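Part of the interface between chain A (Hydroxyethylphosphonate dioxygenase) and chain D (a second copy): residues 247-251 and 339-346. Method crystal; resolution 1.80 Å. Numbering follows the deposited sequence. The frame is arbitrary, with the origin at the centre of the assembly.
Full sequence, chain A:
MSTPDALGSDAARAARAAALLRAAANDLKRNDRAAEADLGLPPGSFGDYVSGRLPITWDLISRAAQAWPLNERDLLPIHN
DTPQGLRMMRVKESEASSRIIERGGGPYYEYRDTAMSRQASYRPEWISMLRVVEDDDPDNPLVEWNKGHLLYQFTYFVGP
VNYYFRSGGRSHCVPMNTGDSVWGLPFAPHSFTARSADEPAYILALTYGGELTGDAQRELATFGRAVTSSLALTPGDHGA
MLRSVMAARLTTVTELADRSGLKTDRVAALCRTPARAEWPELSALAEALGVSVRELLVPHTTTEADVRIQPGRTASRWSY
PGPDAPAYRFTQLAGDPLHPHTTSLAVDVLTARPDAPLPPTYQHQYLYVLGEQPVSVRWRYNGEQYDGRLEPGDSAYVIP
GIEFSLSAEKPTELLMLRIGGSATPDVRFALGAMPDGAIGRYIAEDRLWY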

# COMPACT_ATOMS: atom_id res chain seq x y z
N ALA A 247 2.96 19.18 -9.66
CA ALA A 247 2.13 19.75 -8.60
C ALA A 247 2.61 19.30 -7.22
O ALA A 247 2.56 20.08 -6.26
CB ALA A 247 0.67 19.37 -8.82
N ALA A 248 3.07 18.05 -7.10
CA ALA A 248 3.52 17.56 -5.80
C ALA A 248 4.78 18.28 -5.32
O ALA A 248 4.98 18.43 -4.12
CB ALA A 248 3.78 16.05 -5.86
N ARG A 249 5.63 18.70 -6.25
CA ARG A 249 6.82 19.48 -5.96
C ARG A 249 6.57 20.98 -5.93
O ARG A 249 7.46 21.73 -5.50
CB ARG A 249 7.90 19.19 -7.00
CG ARG A 249 8.50 17.80 -6.89
CD ARG A 249 9.22 17.59 -5.57
NE ARG A 249 9.87 16.29 -5.59
CZ ARG A 249 9.33 15.18 -5.11
NH1 ARG A 249 8.16 15.21 -4.49
NH2 ARG A 249 9.99 14.03 -5.24
N LEU A 250 5.40 21.44 -6.37
CA LEU A 250 5.10 22.87 -6.47
C LEU A 250 6.13 23.56 -7.35
O LEU A 250 6.56 24.69 -7.08
CB LEU A 250 5.02 23.51 -5.08
CG LEU A 250 3.64 23.35 -4.44
CD1 LEU A 250 3.64 23.78 -2.98
CD2 LEU A 250 2.62 24.15 -5.23
N THR A 251 6.55 22.88 -8.40
CA THR A 251 7.45 23.48 -9.36
C THR A 251 6.62 24.08 -10.49
O THR A 251 5.39 23.99 -10.50
CB THR A 251 8.48 22.47 -9.87
OG1 THR A 251 9.48 23.15 -10.64
CG2 THR A 251 7.80 21.43 -10.76
N HIS D 339 11.62 8.22 -1.27
CA HIS D 339 10.28 8.72 -0.98
C HIS D 339 9.92 9.78 -2.02
O HIS D 339 9.90 10.99 -1.72
CB HIS D 339 10.15 9.27 0.44
CG HIS D 339 9.66 8.25 1.43
ND1 HIS D 339 9.25 8.57 2.70
CD2 HIS D 339 9.50 6.91 1.31
CE1 HIS D 339 8.86 7.47 3.33
NE2 HIS D 339 9.01 6.45 2.50
N PRO D 340 9.62 9.36 -3.25
CA PRO D 340 9.29 10.33 -4.30
C PRO D 340 8.10 11.22 -3.97
O PRO D 340 7.98 12.31 -4.54
CB PRO D 340 8.99 9.44 -5.52
CG PRO D 340 8.56 8.11 -4.94
CD PRO D 340 9.41 7.96 -3.68
N HIS D 341 7.22 10.79 -3.08
CA HIS D 341 6.01 11.55 -2.78
C HIS D 341 6.18 12.47 -1.60
O HIS D 341 5.20 13.06 -1.14
CB HIS D 341 4.86 10.58 -2.55
CG HIS D 341 4.73 9.59 -3.66
ND1 HIS D 341 4.53 9.98 -4.97
CD2 HIS D 341 4.85 8.24 -3.69
CE1 HIS D 341 4.50 8.91 -5.75
NE2 HIS D 341 4.70 7.84 -5.00
N THR D 342 7.40 12.62 -1.10
CA THR D 342 7.67 13.54 0.01
C THR D 342 8.22 14.84 -0.56
O THR D 342 9.24 14.84 -1.26
CB THR D 342 8.64 12.91 1.01
OG1 THR D 342 7.99 11.81 1.67
CG2 THR D 342 9.07 13.94 2.06
N THR D 343 7.53 15.94 -0.28
CA THR D 343 7.97 17.28 -0.64
C THR D 343 8.14 18.09 0.63
O THR D 343 7.17 18.29 1.36
CB THR D 343 6.96 17.99 -1.54
OG1 THR D 343 6.79 17.26 -2.76
CG2 THR D 343 7.45 19.40 -1.84
N SER D 344 9.36 18.56 0.89
CA SER D 344 9.62 19.45 2.01
C SER D 344 10.03 20.81 1.48
O SER D 344 10.94 20.90 0.64
CB SER D 344 10.70 18.87 2.94
OG SER D 344 11.91 18.68 2.23
N LEU D 345 9.38 21.86 1.97
CA LEU D 345 9.62 23.21 1.49
C LEU D 345 9.59 24.19 2.65
O LEU D 345 8.83 24.02 3.61
CB LEU D 345 8.56 23.65 0.46
CG LEU D 345 8.46 22.88 -0.85
CD1 LEU D 345 7.20 23.27 -1.62
CD2 LEU D 345 9.70 23.18 -1.70
N ALA D 346 10.43 25.22 2.57
CA ALA D 346 10.21 26.44 3.33
C ALA D 346 9.53 27.43 2.40
O ALA D 346 9.96 27.61 1.26
CB ALA D 346 11.51 27.01 3.89

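The end of a chain A helix meets a turn and the start of a strand in chain D, and most of the polar exchange runs through Arg249(A) and Thr343(D). The CA-to-CB bond of Arg249(A) points away from chain D, but the side chain (chi1 and chi2 both m, chi3 t) brings its guanidinium back to the turn. There Pro340(D) O, a carbonyl inside the type I turn His339(D)–Thr342(D), accepts two hydrogen bonds, from Arg249(A) NH2 at 2.7 Å and from Arg249(A) NH1 at 2.9 Å. The turn's own bond, Thr342(D) N to His339(D) O at 3.0 Å, leaves that carbonyl free to do so. Arg249(A) NH1 also donates to Thr343(D) OG1 at 3.0 Å, near the guanidinium plane. Thr342(D) O lies over one guanidinium face, 3.4 Å from Arg249(A) NH1, at an angle too poor for a hydrogen bond. Thr343(D) OG1 in turn donates to Ala248(A) O at a short 2.5 Å, so one hydroxyl links arginine to helix backbone as both acceptor and donor. Arg249(A) NE and NH2 find further partners elsewhere in the structure. Beside this polar cluster, Leu250(A), leaving the helix with positive phi, points toward chain D and packs its CD1 against Leu345(D) CD1 at 3.8 Å.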